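Transcriptional regulator fur family (Xanthomonas campestris pv. campestris, PDB 7DH8) binds zinc and, as a Fur-family transcriptional regulator activated by that metal, probably recognises promoter DNA to control zinc uptake. Local coordinates at residues E32-E37 with N93-K98; E64-V69 with D78-V83; P119-D124 with V130-R135. All coordinates share one frame; numbering follows the deposited sequence.

Contacts 1 and 2 lie in the N-terminal, mainly helical part of the subunit, contact 1 at its edge where strand 96-99 begins; along the chain contact 2 is nested inside the loop closed by contact 1. Their centres are about 19 Å apart and their nearest atoms about 8 Å. Contact 3, in the beta sheet, lies across the chain's centre from both. Its centre is about 19 Å from that of contact 1, yet the two meet at one zinc ion: His97 NE2 and Glu131 OE2, both metal ligands, are 3.1 Å apart. Contact 2 stays about 13 Å from contact 3, measured between nearest atoms, and touches neither zinc ion.

Contact 1 of 3, residues E32-E37 with N93-K98; sequences ERACSE and NGFVHK. With ZN (zinc ion), chain B.
The sulfur of Cys35 rests obliquely against the ring of Phe95, a sulfur-aromatic contact with SG 4.9 Å from the ring centroid and 48° off the ring normal. The pair joins the end of helix 25-35 to the turn that leads into the beta wing of a winged-helix domain, the fold expected of a Fur-family regulator. Set anti to its carbonyl carbon, beside the backbone N (chi1 -69°), SG lies 4.1 Å from Phe95 CE2, while the methyl CB of Ala34 comes within 4.2 Å of CE1; two successive residues thus meet the two ring atoms that flank CZ. No hydrogen bond crosses between 32-37 and 93-98, and only 91 Å² is buried: this is a small apolar seam. From the ring's own segment, Asn93 O lies over the centre of one face, 3.8 Å above the plane. Gly94, at positive phi, closes helix 80-92 in a Schellman motif, in which Phe95 N returns to Leu90 O and Gly94 N to Met91 O. Past this turn the backbone of Phe95 bonds to that of Cys108, a zinc ligand in the same site as His97. Two residues beyond the ring, NE2 of His97 binds the zinc ion at 2.0 Å.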
ATOM      1  N   GLU A  32     -24.632   1.042  13.210  1.00 79.29           N
ATOM      2  CA  GLU A  32     -26.039   0.872  12.825  1.00 85.86           C
ATOM      3  C   GLU A  32     -26.804   2.194  12.823  1.00 87.96           C
ATOM      4  O   GLU A  32     -27.693   2.403  11.987  1.00 86.69           O
ATOM      5  CB  GLU A  32     -26.726  -0.117  13.776  1.00 90.01           C
ATOM      6  CG  GLU A  32     -27.731  -1.073  13.127  1.00 95.22           C
ATOM      7  CD  GLU A  32     -29.171  -0.590  13.249  1.00101.96           C
ATOM      8  OE1 GLU A  32     -29.950  -0.760  12.280  1.00101.98           O
ATOM      9  OE2 GLU A  32     -29.520  -0.036  14.314  1.00107.17           O
ATOM     10  N   ARG A  33     -26.384   3.095  13.710  1.00 87.44           N
ATOM     11  CA  ARG A  33     -26.982   4.444  13.784  1.00 88.78           C
ATOM     12  C   ARG A  33     -25.992   5.437  13.194  1.00 87.78           C
ATOM     13  O   ARG A  33     -26.242   6.610  13.231  1.00 93.85           O
ATOM     14  CB  ARG A  33     -27.454   4.826  15.194  1.00 88.57           C
ATOM     15  CG  ARG A  33     -28.586   5.852  15.207  1.00 91.89           C
ATOM     16  CD  ARG A  33     -28.630   6.804  16.388  1.00 93.26           C
ATOM     17  NE  ARG A  33     -29.851   7.580  16.480  1.00 97.15           N
ATOM     18  CZ  ARG A  33     -30.578   7.692  17.587  1.00102.04           C
ATOM     19  NH1 ARG A  33     -30.191   7.088  18.705  1.00103.59           N
ATOM     20  NH2 ARG A  33     -31.677   8.426  17.579  1.00103.77           N
ATOM     21  N   ALA A  34     -24.855   4.984  12.692  1.00 86.52           N
ATOM     22  CA  ALA A  34     -24.032   5.980  11.978  1.00 81.17           C
ATOM     23  C   ALA A  34     -24.562   6.033  10.544  1.00 86.40           C
ATOM     24  O   ALA A  34     -24.295   7.021   9.857  1.00 86.65           O
ATOM     25  CB  ALA A  34     -22.571   5.666  12.071  1.00 73.69           C
ATOM     26  N   CYS A  35     -25.243   4.964  10.115  1.00 84.28           N
ATOM     27  CA  CYS A  35     -25.890   4.874   8.796  1.00 85.44           C
ATOM     28  C   CYS A  35     -27.248   5.567   8.675  1.00 92.29           C
ATOM     29  O   CYS A  35     -27.428   6.271   7.641  1.00 89.73           O
ATOM     30  CB  CYS A  35     -26.253   3.439   8.482  1.00 81.33           C
ATOM     31  SG  CYS A  35     -24.819   2.390   8.193  1.00 77.33           S
ATOM     32  N   SER A  36     -28.172   5.360   9.641  1.00 95.57           N
ATOM     33  CA  SER A  36     -29.459   6.124   9.693  1.00 97.71           C
ATOM     34  C   SER A  36     -28.380   7.082  10.159  1.00 95.75           C
ATOM     35  O   SER A  36     -27.359   6.584  10.577  1.00 99.29           O
ATOM     36  CB  SER A  36     -30.567   5.447  10.486  1.00 96.40           C
ATOM     37  OG  SER A  36     -30.776   4.086  10.146  1.00 93.25           O
ATOM     38  N   GLU A  37     -28.715   8.358  10.141  1.00 92.51           N
ATOM     39  CA  GLU A  37     -27.930   9.606  10.298  1.00 92.47           C
ATOM     40  C   GLU A  37     -27.250  10.115   9.024  1.00 87.99           C
ATOM     41  O   GLU A  37     -26.409  11.003   9.119  1.00 90.50           O
ATOM     42  CB  GLU A  37     -26.732   9.355  11.195  1.00 92.73           C
ATOM     43  CG  GLU A  37     -26.625  10.369  12.294  1.00 94.03           C
ATOM     44  CD  GLU A  37     -26.161   9.800  13.612  1.00 95.31           C
ATOM     45  OE1 GLU A  37     -24.940   9.719  13.819  1.00 95.00           O
ATOM     46  OE2 GLU A  37     -27.027   9.470  14.432  1.00 97.23           O
ATOM     47  N   ASN A  93     -18.004   3.807   2.588  1.00 56.65           N
ATOM     48  CA  ASN A  93     -18.478   4.596   3.715  1.00 57.26           C
ATOM     49  C   ASN A  93     -17.510   4.624   4.890  1.00 57.22           C
ATOM     50  O   ASN A  93     -17.864   5.127   5.966  1.00 61.51           O
ATOM     51  CB  ASN A  93     -19.830   4.050   4.152  1.00 55.04           C
ATOM     52  CG  ASN A  93     -20.886   4.260   3.092  1.00 65.05           C
ATOM     53  OD1 ASN A  93     -21.354   5.381   2.900  1.00 70.92           O
ATOM     54  ND2 ASN A  93     -21.226   3.203   2.360  1.00 62.50           N
ATOM     55  N   GLY A  94     -16.317   4.071   4.727  1.00 59.35           N
ATOM     56  CA  GLY A  94     -15.286   4.186   5.734  1.00 52.22           C
ATOM     57  C   GLY A  94     -15.483   3.366   6.988  1.00 49.42           C
ATOM     58  O   GLY A  94     -14.829   3.662   7.996  1.00 46.36           O
ATOM     59  N   PHE A  95     -16.343   2.346   6.968  1.00 42.13           N
ATOM     60  CA  PHE A  95     -16.472   1.457   8.120  1.00 42.03           C
ATOM     61  C   PHE A  95     -15.448   0.324   8.132  1.00 37.88           C
ATOM     62  O   PHE A  95     -15.264  -0.307   9.167  1.00 35.09           O
ATOM     63  CB  PHE A  95     -17.888   0.870   8.178  1.00 39.46           C
ATOM     64  CG  PHE A  95     -18.966   1.926   8.192  1.00 48.48           C
ATOM     65  CD1 PHE A  95     -19.038   2.853   9.244  1.00 52.56           C
ATOM     66  CD2 PHE A  95     -19.893   2.016   7.165  1.00 51.99           C
ATOM     67  CE1 PHE A  95     -20.019   3.820   9.271  1.00 59.94           C
ATOM     68  CE2 PHE A  95     -20.880   2.986   7.194  1.00 59.94           C
ATOM     69  CZ  PHE A  95     -20.941   3.892   8.241  1.00 62.67           C
ATOM     70  N   VAL A  96     -14.809   0.044   7.004  1.00 40.61           N
ATOM     71  CA  VAL A  96     -13.838  -1.043   6.868  1.00 28.86           C
ATOM     72  C   VAL A  96     -12.713  -0.477   6.035  1.00 32.66           C
ATOM     73  O   VAL A  96     -12.961   0.305   5.114  1.00 36.06           O
ATOM     74  CB  VAL A  96     -14.468  -2.269   6.186  1.00 29.35           C
ATOM     75  CG1 VAL A  96     -13.383  -3.148   5.463  1.00 29.17           C
ATOM     76  CG2 VAL A  96     -15.329  -3.083   7.196  1.00 30.60           C
ATOM     77  N   HIS A  97     -11.478  -0.808   6.377  1.00 27.69           N
ATOM     78  CA  HIS A  97     -10.346  -0.365   5.599  1.00 28.50           C
ATOM     79  C   HIS A  97      -9.747  -1.573   4.920  1.00 33.18           C
ATOM     80  O   HIS A  97      -9.601  -2.622   5.545  1.00 26.57           O
ATOM     81  CB  HIS A  97      -9.258   0.312   6.459  1.00 28.18           C
ATOM     82  CG  HIS A  97      -9.724   1.560   7.145  1.00 30.38           C
ATOM     83  ND1 HIS A  97      -9.780   2.777   6.499  1.00 33.69           N
ATOM     84  CD2 HIS A  97     -10.134   1.790   8.415  1.00 32.75           C
ATOM     85  CE1 HIS A  97     -10.232   3.698   7.336  1.00 34.36           C
ATOM     86  NE2 HIS A  97     -10.422   3.131   8.517  1.00 30.97           N
ATOM     87  N   LYS A  98      -9.358  -1.403   3.661  1.00 28.36           N
ATOM     88  CA  LYS A  98      -8.555  -2.405   3.002  1.00 28.98           C
ATOM     89  C   LYS A  98      -7.100  -2.019   3.168  1.00 29.61           C
ATOM     90  O   LYS A  98      -6.704  -0.909   2.789  1.00 35.44           O
ATOM     91  CB  LYS A  98      -8.884  -2.523   1.512  1.00 29.99           C
ATOM     92  CG  LYS A  98      -8.115  -3.749   0.848  1.00 28.58           C
ATOM     93  CD  LYS A  98      -8.347  -3.742  -0.680  1.00 39.00           C
ATOM     94  CE  LYS A  98      -7.329  -4.631  -1.436  1.00 43.39           C
ATOM     95  NZ  LYS A  98      -7.717  -4.758  -2.905  1.00 46.92           N
TER
HETATM   96 ZN    ZN B 201     -10.849   4.256  10.133  1.00 34.00          ZN

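Contact 2 of 3, residues E64-V69 with D78-V83; sequences ELLDWV and DAPPTV
The amide N of Val69 donates to two carbonyls, Leu65 O at 2.8 Å and, weakly, Leu66 O at 3.1 Å, bonds that keep its backbone in the last turn of helix 62-69 while its side chain reaches across to helix 80-92. No hydrogen bond spans the two segments; the evidence for their association is 246 Å² of buried surface and a set of close carbon contacts. Helices 62-69 and 80-92, with the partly unmodelled loop between them, probably form the helix-turn-helix of a winged-helix domain, the second being probably the DNA-recognition helix, as in other Fur-family proteins.

Val69 and Val83 meet tip to tip, CG1 to CG1 at 3.6 Å. The other methyl of Val83, CG2, sits between its own backbone N and carbonyl carbon (chi1 -45°), and this turns it to Leu66, whose CD1 lies 3.4 Å from it and whose CG lies at 3.5 Å. Leu66 forks over two partners: its second methyl, CD2, presses on CB of Pro80 at 3.4 Å, the two side chains crossing at about a right angle. These three carbon contacts of Leu66 are tighter than usual van der Waals contact, and its chi1 of -94° is away from a staggered value; together they suggest a tightly packed, perhaps strained side chain. At the margin, OD1 of Asp78 approaches CG1 of Val69 to 3.8 Å, a packing contact. Ala79 is the N-cap of the second helix, and its O accepts Thr82 N at 3.0 Å.

Helix 44-56 packs against both halves of the contact: its Val49 and Leu52 touch Leu65 and Val69 of the first helix, and its Ile45 meets Asp78, just before the second helix, and Thr82 in its first turn.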
ATOM      1  N   GLU A  64     -11.536 -15.597   3.590  1.00 29.65           N
ATOM      2  CA  GLU A  64     -11.899 -16.005   4.939  1.00 31.35           C
ATOM      3  C   GLU A  64     -13.264 -15.466   5.305  1.00 35.56           C
ATOM      4  O   GLU A  64     -14.037 -16.115   6.005  1.00 36.17           O
ATOM      5  CB  GLU A  64     -10.859 -15.486   5.949  1.00 34.67           C
ATOM      6  CG  GLU A  64      -9.559 -16.194   5.851  1.00 38.13           C
ATOM      7  CD  GLU A  64      -8.544 -15.523   6.738  1.00 46.48           C
ATOM      8  OE1 GLU A  64      -8.688 -14.287   6.949  1.00 37.56           O
ATOM      9  OE2 GLU A  64      -7.619 -16.228   7.209  1.00 41.66           O
ATOM     10  N   LEU A  65     -13.550 -14.237   4.894  1.00 36.15           N
ATOM     11  CA  LEU A  65     -14.842 -13.667   5.242  1.00 35.60           C
ATOM     12  C   LEU A  65     -15.965 -14.481   4.615  1.00 35.01           C
ATOM     13  O   LEU A  65     -17.003 -14.713   5.236  1.00 45.13           O
ATOM     14  CB  LEU A  65     -14.885 -12.205   4.771  1.00 36.79           C
ATOM     15  CG  LEU A  65     -16.213 -11.469   4.752  1.00 44.31           C
ATOM     16  CD1 LEU A  65     -16.690 -11.262   6.204  1.00 38.53           C
ATOM     17  CD2 LEU A  65     -16.036 -10.126   4.024  1.00 44.66           C
ATOM     18  N   LEU A  66     -15.770 -14.926   3.375  1.00 35.63           N
ATOM     19  CA  LEU A  66     -16.805 -15.741   2.740  1.00 41.54           C
ATOM     20  C   LEU A  66     -17.004 -17.064   3.452  1.00 42.16           C
ATOM     21  O   LEU A  66     -18.145 -17.452   3.714  1.00 49.39           O
ATOM     22  CB  LEU A  66     -16.467 -16.013   1.289  1.00 44.35           C
ATOM     23  CG  LEU A  66     -17.211 -14.910   0.587  1.00 58.90           C
ATOM     24  CD1 LEU A  66     -16.284 -13.645   0.571  1.00 60.45           C
ATOM     25  CD2 LEU A  66     -17.672 -15.385  -0.753  1.00 66.73           C
ATOM     26  N   ASP A  67     -15.911 -17.783   3.720  1.00 39.14           N
ATOM     27  CA  ASP A  67     -15.971 -18.954   4.598  1.00 44.00           C
ATOM     28  C   ASP A  67     -16.814 -18.676   5.829  1.00 47.94           C
ATOM     29  O   ASP A  67     -17.787 -19.392   6.082  1.00 48.57           O
ATOM     30  CB  ASP A  67     -14.575 -19.427   5.011  1.00 50.67           C
ATOM     31  CG  ASP A  67     -13.906 -20.263   3.944  1.00 66.55           C
ATOM     32  OD1 ASP A  67     -14.634 -21.007   3.229  1.00 77.95           O
ATOM     33  OD2 ASP A  67     -12.659 -20.163   3.807  1.00 66.50           O
ATOM     34  N   TRP A  68     -16.490 -17.617   6.593  1.00 47.20           N
ATOM     35  CA  TRP A  68     -17.219 -17.408   7.850  1.00 50.72           C
ATOM     36  C   TRP A  68     -18.653 -16.913   7.682  1.00 54.62           C
ATOM     37  O   TRP A  68     -19.462 -17.008   8.615  1.00 51.61           O
ATOM     38  CB  TRP A  68     -16.573 -16.302   8.696  1.00 45.96           C
ATOM     39  CG  TRP A  68     -15.111 -16.480   8.965  1.00 44.61           C
ATOM     40  CD1 TRP A  68     -14.411 -17.635   8.881  1.00 51.68           C
ATOM     41  CD2 TRP A  68     -14.172 -15.470   9.331  1.00 46.05           C
ATOM     42  NE1 TRP A  68     -13.100 -17.421   9.176  1.00 43.46           N
ATOM     43  CE2 TRP A  68     -12.925 -16.100   9.471  1.00 44.40           C
ATOM     44  CE3 TRP A  68     -14.270 -14.101   9.588  1.00 47.41           C
ATOM     45  CZ2 TRP A  68     -11.785 -15.419   9.822  1.00 41.08           C
ATOM     46  CZ3 TRP A  68     -13.121 -13.418   9.955  1.00 50.71           C
ATOM     47  CH2 TRP A  68     -11.892 -14.085  10.065  1.00 45.56           C
ATOM     48  N   VAL A  69     -18.967 -16.316   6.526  1.00 50.29           N
ATOM     49  CA  VAL A  69     -20.332 -15.854   6.292  1.00 54.43           C
ATOM     50  C   VAL A  69     -21.163 -17.006   5.724  1.00 60.71           C
ATOM     51  O   VAL A  69     -22.395 -16.935   5.660  1.00 67.98           O
ATOM     52  CB  VAL A  69     -20.367 -14.862   5.113  1.00 57.60           C
ATOM     53  CG1 VAL A  69     -21.676 -14.971   4.329  1.00 60.86           C
ATOM     54  CG2 VAL A  69     -20.165 -13.454   5.617  1.00 61.52           C
ATOM     55  N   ASP A  78     -25.373 -17.144   1.737  1.00 79.01           N
ATOM     56  CA  ASP A  78     -25.433 -16.027   0.796  1.00 75.41           C
ATOM     57  C   ASP A  78     -24.572 -16.290  -0.435  1.00 71.87           C
ATOM     58  O   ASP A  78     -23.469 -16.835  -0.331  1.00 74.56           O
ATOM     59  CB  ASP A  78     -24.975 -14.734   1.476  1.00 75.62           C
ATOM     60  CG  ASP A  78     -25.683 -14.487   2.785  1.00 80.58           C
ATOM     61  OD1 ASP A  78     -25.459 -15.276   3.738  1.00 79.01           O
ATOM     62  OD2 ASP A  78     -26.481 -13.519   2.850  1.00 84.18           O
ATOM     63  N   ALA A  79     -25.076 -15.886  -1.607  1.00 62.93           N
ATOM     64  CA  ALA A  79     -24.249 -15.919  -2.801  1.00 58.48           C
ATOM     65  C   ALA A  79     -23.039 -15.010  -2.601  1.00 61.81           C
ATOM     66  O   ALA A  79     -23.165 -13.927  -2.012  1.00 62.22           O
ATOM     67  CB  ALA A  79     -25.034 -15.474  -4.031  1.00 57.46           C
ATOM     68  N   PRO A  80     -21.864 -15.403  -3.079  1.00 61.69           N
ATOM     69  CA  PRO A  80     -20.651 -14.635  -2.796  1.00 55.66           C
ATOM     70  C   PRO A  80     -20.740 -13.189  -3.272  1.00 60.21           C
ATOM     71  O   PRO A  80     -20.329 -12.284  -2.535  1.00 59.22           O
ATOM     72  CB  PRO A  80     -19.562 -15.421  -3.537  1.00 48.75           C
ATOM     73  CG  PRO A  80     -20.044 -16.799  -3.491  1.00 54.13           C
ATOM     74  CD  PRO A  80     -21.542 -16.690  -3.723  1.00 60.52           C
ATOM     75  N   PRO A  81     -21.254 -12.899  -4.474  1.00 61.56           N
ATOM     76  CA  PRO A  81     -21.270 -11.480  -4.888  1.00 58.85           C
ATOM     77  C   PRO A  81     -22.124 -10.600  -3.987  1.00 52.21           C
ATOM     78  O   PRO A  81     -21.959  -9.372  -4.005  1.00 47.48           O
ATOM     79  CB  PRO A  81     -21.809 -11.540  -6.328  1.00 58.33           C
ATOM     80  CG  PRO A  81     -22.577 -12.764  -6.371  1.00 58.26           C
ATOM     81  CD  PRO A  81     -21.887 -13.747  -5.510  1.00 56.91           C
ATOM     82  N   THR A  82     -23.021 -11.197  -3.194  1.00 49.24           N
ATOM     83  CA  THR A  82     -23.787 -10.432  -2.213  1.00 58.92           C
ATOM     84  C   THR A  82     -22.887  -9.958  -1.083  1.00 53.90           C
ATOM     85  O   THR A  82     -22.884  -8.769  -0.739  1.00 55.69           O
ATOM     86  CB  THR A  82     -24.941 -11.275  -1.668  1.00 61.61           C
ATOM     87  OG1 THR A  82     -25.948 -11.380  -2.671  1.00 69.28           O
ATOM     88  CG2 THR A  82     -25.539 -10.641  -0.450  1.00 59.47           C
ATOM     89  N   VAL A  83     -22.081 -10.866  -0.517  1.00 55.07           N
ATOM     90  CA  VAL A  83     -21.110 -10.449   0.501  1.00 49.69           C
ATOM     91  C   VAL A  83     -20.082  -9.484  -0.090  1.00 42.38           C
ATOM     92  O   VAL A  83     -19.626  -8.561   0.585  1.00 41.57           O
ATOM     93  CB  VAL A  83     -20.435 -11.677   1.164  1.00 52.92           C
ATOM     94  CG1 VAL A  83     -21.467 -12.755   1.525  1.00 57.94           C
ATOM     95  CG2 VAL A  83     -19.424 -12.265   0.256  1.00 57.39           C
TER

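Contact 3 of 3, residues P119-D124 with V130-R135. With ZN (zinc ion), chain B; ZN (zinc ion), chain C.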
ATOM      1  N   PRO A 119      -2.690   6.515   8.919  1.00 32.32           N
ATOM      2  CA  PRO A 119      -1.648   5.492   9.014  1.00 32.68           C
ATOM      3  C   PRO A 119      -2.137   4.264   9.768  1.00 27.85           C
ATOM      4  O   PRO A 119      -2.921   4.342  10.723  1.00 30.09           O
ATOM      5  CB  PRO A 119      -0.533   6.196   9.815  1.00 34.16           C
ATOM      6  CG  PRO A 119      -0.886   7.706   9.720  1.00 37.72           C
ATOM      7  CD  PRO A 119      -2.372   7.710   9.711  1.00 35.96           C
ATOM      8  N   PHE A 120      -1.564   3.157   9.374  1.00 27.08           N
ATOM      9  CA  PHE A 120      -1.638   1.865  10.029  1.00 26.69           C
ATOM     10  C   PHE A 120      -0.243   1.383  10.344  1.00 23.95           C
ATOM     11  O   PHE A 120       0.644   1.492   9.486  1.00 24.36           O
ATOM     12  CB  PHE A 120      -2.308   0.823   9.090  1.00 28.92           C
ATOM     13  CG  PHE A 120      -3.742   1.056   8.938  1.00 28.12           C
ATOM     14  CD1 PHE A 120      -4.200   1.896   7.939  1.00 30.75           C
ATOM     15  CD2 PHE A 120      -4.642   0.489   9.812  1.00 32.28           C
ATOM     16  CE1 PHE A 120      -5.535   2.173   7.827  1.00 33.24           C
ATOM     17  CE2 PHE A 120      -5.988   0.775   9.692  1.00 27.35           C
ATOM     18  CZ  PHE A 120      -6.424   1.600   8.710  1.00 28.98           C
ATOM     19  N   LEU A 121      -0.053   0.840  11.574  1.00 22.11           N
ATOM     20  CA  LEU A 121       1.144   0.100  11.941  1.00 24.73           C
ATOM     21  C   LEU A 121       0.824  -1.374  11.748  1.00 27.74           C
ATOM     22  O   LEU A 121      -0.084  -1.894  12.392  1.00 29.40           O
ATOM     23  CB  LEU A 121       1.532   0.352  13.403  1.00 18.70           C
ATOM     24  CG  LEU A 121       1.622   1.828  13.849  1.00 22.18           C
ATOM     25  CD1 LEU A 121       1.868   1.940  15.319  1.00 30.40           C
ATOM     26  CD2 LEU A 121       2.688   2.556  12.989  1.00 32.81           C
ATOM     27  N   ILE A 122       1.547  -2.049  10.873  1.00 28.41           N
ATOM     28  CA  ILE A 122       1.238  -3.435  10.550  1.00 26.02           C
ATOM     29  C   ILE A 122       2.451  -4.265  10.900  1.00 22.77           C
ATOM     30  O   ILE A 122       3.530  -4.043  10.366  1.00 24.41           O
ATOM     31  CB  ILE A 122       0.834  -3.601   9.073  1.00 27.59           C
ATOM     32  CG1 ILE A 122      -0.364  -2.729   8.755  1.00 24.40           C
ATOM     33  CG2 ILE A 122       0.430  -5.100   8.757  1.00 28.13           C
ATOM     34  CD1 ILE A 122      -0.638  -2.684   7.163  1.00 24.29           C
ATOM     35  N   CYS A 123       2.303  -5.188  11.863  1.00 23.17           N
ATOM     36  CA  CYS A 123       3.462  -5.933  12.302  1.00 26.76           C
ATOM     37  C   CYS A 123       3.789  -6.944  11.216  1.00 31.34           C
ATOM     38  O   CYS A 123       2.906  -7.669  10.767  1.00 27.86           O
ATOM     39  CB  CYS A 123       3.196  -6.642  13.636  1.00 29.39           C
ATOM     40  SG  CYS A 123       4.565  -7.641  14.180  1.00 29.73           S
ATOM     41  N   ASP A 124       5.067  -7.027  10.846  1.00 29.21           N
ATOM     42  CA  ASP A 124       5.499  -8.001   9.854  1.00 29.29           C
ATOM     43  C   ASP A 124       5.331  -9.438  10.344  1.00 37.14           C
ATOM     44  O   ASP A 124       5.173 -10.341   9.527  1.00 39.62           O
ATOM     45  CB  ASP A 124       6.968  -7.776   9.499  1.00 32.06           C
ATOM     46  CG  ASP A 124       7.213  -6.460   8.768  1.00 42.71           C
ATOM     47  OD1 ASP A 124       6.258  -5.846   8.228  1.00 37.88           O
ATOM     48  OD2 ASP A 124       8.397  -6.047   8.732  1.00 49.45           O
ATOM     49  N   VAL A 130      -2.627  -1.628  13.568  1.00 30.68           N
ATOM     50  CA  VAL A 130      -3.133  -0.596  14.471  1.00 27.19           C
ATOM     51  C   VAL A 130      -3.413   0.636  13.630  1.00 29.83           C
ATOM     52  O   VAL A 130      -2.524   1.113  12.914  1.00 28.95           O
ATOM     53  CB  VAL A 130      -2.140  -0.265  15.590  1.00 27.43           C
ATOM     54  CG1 VAL A 130      -2.718   0.905  16.464  1.00 28.72           C
ATOM     55  CG2 VAL A 130      -1.886  -1.490  16.470  1.00 33.27           C
ATOM     56  N   GLU A 131      -4.606   1.206  13.803  1.00 32.64           N
ATOM     57  CA  GLU A 131      -5.059   2.352  13.040  1.00 32.11           C
ATOM     58  C   GLU A 131      -4.801   3.612  13.847  1.00 31.15           C
ATOM     59  O   GLU A 131      -5.334   3.740  14.937  1.00 33.78           O
ATOM     60  CB  GLU A 131      -6.553   2.265  12.751  1.00 34.10           C
ATOM     61  CG  GLU A 131      -7.017   3.490  11.917  1.00 29.68           C
ATOM     62  CD  GLU A 131      -8.496   3.433  11.536  1.00 34.29           C
ATOM     63  OE1 GLU A 131      -9.147   2.383  11.744  1.00 30.39           O
ATOM     64  OE2 GLU A 131      -9.019   4.445  10.990  1.00 34.66           O
ATOM     65  N   LEU A 132      -4.048   4.553  13.291  1.00 31.22           N
ATOM     66  CA  LEU A 132      -3.802   5.825  13.950  1.00 34.48           C
ATOM     67  C   LEU A 132      -4.653   6.905  13.283  1.00 40.00           C
ATOM     68  O   LEU A 132      -5.412   6.658  12.337  1.00 42.06           O
ATOM     69  CB  LEU A 132      -2.302   6.168  13.891  1.00 34.59           C
ATOM     70  CG  LEU A 132      -1.324   5.090  14.403  1.00 42.95           C
ATOM     71  CD1 LEU A 132       0.094   5.647  14.466  1.00 43.33           C
ATOM     72  CD2 LEU A 132      -1.756   4.606  15.795  1.00 51.15           C
ATOM     73  N   GLU A 133      -4.531   8.116  13.779  1.00 39.87           N
ATOM     74  CA  GLU A 133      -4.990   9.307  13.058  1.00 38.17           C
ATOM     75  C   GLU A 133      -4.018  10.478  13.105  1.00 36.14           C
ATOM     76  O   GLU A 133      -3.778  11.017  14.191  1.00 31.48           O
ATOM     77  CB  GLU A 133      -6.246   9.901  13.696  1.00 42.16           C
ATOM     78  CG  GLU A 133      -6.839  11.120  12.947  1.00 47.42           C
ATOM     79  CD  GLU A 133      -6.238  12.452  13.444  1.00 58.87           C
ATOM     80  OE1 GLU A 133      -5.419  12.397  14.412  1.00 61.87           O
ATOM     81  OE2 GLU A 133      -6.613  13.553  12.918  1.00 53.86           O
ATOM     82  N   ASP A 134      -3.425  10.843  11.946  1.00 37.34           N
ATOM     83  CA  ASP A 134      -2.467  11.972  11.887  1.00 39.71           C
ATOM     84  C   ASP A 134      -2.995  12.887  10.780  1.00 37.36           C
ATOM     85  O   ASP A 134      -3.006  12.495   9.612  1.00 34.93           O
ATOM     86  CB  ASP A 134      -1.118  11.339  11.609  1.00 37.01           C
ATOM     87  CG  ASP A 134       0.035  12.231  12.089  1.00 40.90           C
ATOM     88  OD1 ASP A 134       0.072  13.428  11.719  1.00 37.83           O
ATOM     89  OD2 ASP A 134       0.872  11.743  12.898  1.00 39.75           O
ATOM     90  N   ARG A 135      -3.345  14.107  11.161  1.00 37.08           N
ATOM     91  CA  ARG A 135      -3.832  15.062  10.189  1.00 38.74           C
ATOM     92  C   ARG A 135      -2.597  15.810   9.707  1.00 37.88           C
ATOM     93  O   ARG A 135      -2.584  16.292   8.574  1.00 39.18           O
ATOM     94  CB  ARG A 135      -4.843  16.026  10.782  1.00 49.77           C
ATOM     95  CG  ARG A 135      -5.339  17.003   9.738  1.00 62.04           C
ATOM     96  CD  ARG A 135      -6.227  18.085  10.300  1.00 69.01           C
ATOM     97  NE  ARG A 135      -5.537  18.949  11.242  1.00 71.87           N
ATOM     98  CZ  ARG A 135      -5.834  20.238  11.400  1.00 76.47           C
ATOM     99  NH1 ARG A 135      -6.793  20.789  10.659  1.00 71.91           N
ATOM    100  NH2 ARG A 135      -5.172  20.972  12.291  1.00 75.98           N
TER
HETATM  101 ZN    ZN B 201     -10.849   4.256  10.133  1.00 34.00          ZN
HETATM  102 ZN    ZN C 202       3.661  -8.484  16.172  1.00 33.45          ZN
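Glu131 runs beside the ring of Phe120, the two side chains pointing the same way from one face of the sheet. Its CB touches CE2 of that ring at 3.4 Å. CG, anti to the backbone N (chi1 -179°), continues along the ring and lies 3.8 Å from CZ, and CD follows at 4.0 Å from the same CZ. The extended chain then presents the carboxylate, its plane 37° from that of the ring, to the zinc ion: OE2 binds the metal at 2.0 Å, whereas OE1 takes a weak hydrogen bond from His109 N. His97, Cys108 and His116 complete this site, and Phe120 also meets the His97 ring edge to face.

The backbone beneath is an antiparallel beta hairpin, strands 119-123 and 129-131, at one side of the mixed sheet of the Fur-family dimerisation domain. Phe120 and Glu131 form its non-hydrogen-bonded pair. Leu121 and Val130 form the hydrogen-bonded pair, with Leu121 N to Val130 O and Val130 N to Leu121 O both 2.8 Å. Leu132 N adds a third bond, to Pro119 O at 2.8 Å and nearly straight, 171° at the hydrogen.

Leu121 points to the face opposite Glu131, and its CG meets CD1 of Leu132, just past the second strand, at 4.2 Å, their side chains crossing at about a right angle; Ala145 and Leu148 of the second subunit pack on these two leucines. Asp134 sets CB beside CG of Pro119, caps Val137 N of the next helix with OD1, and with OD2 forms a salt bridge to Arg144 of the second subunit. Farther along the first strand, SG of Cys123 binds another zinc ion, shared with Cys126, Cys163 and Cys166.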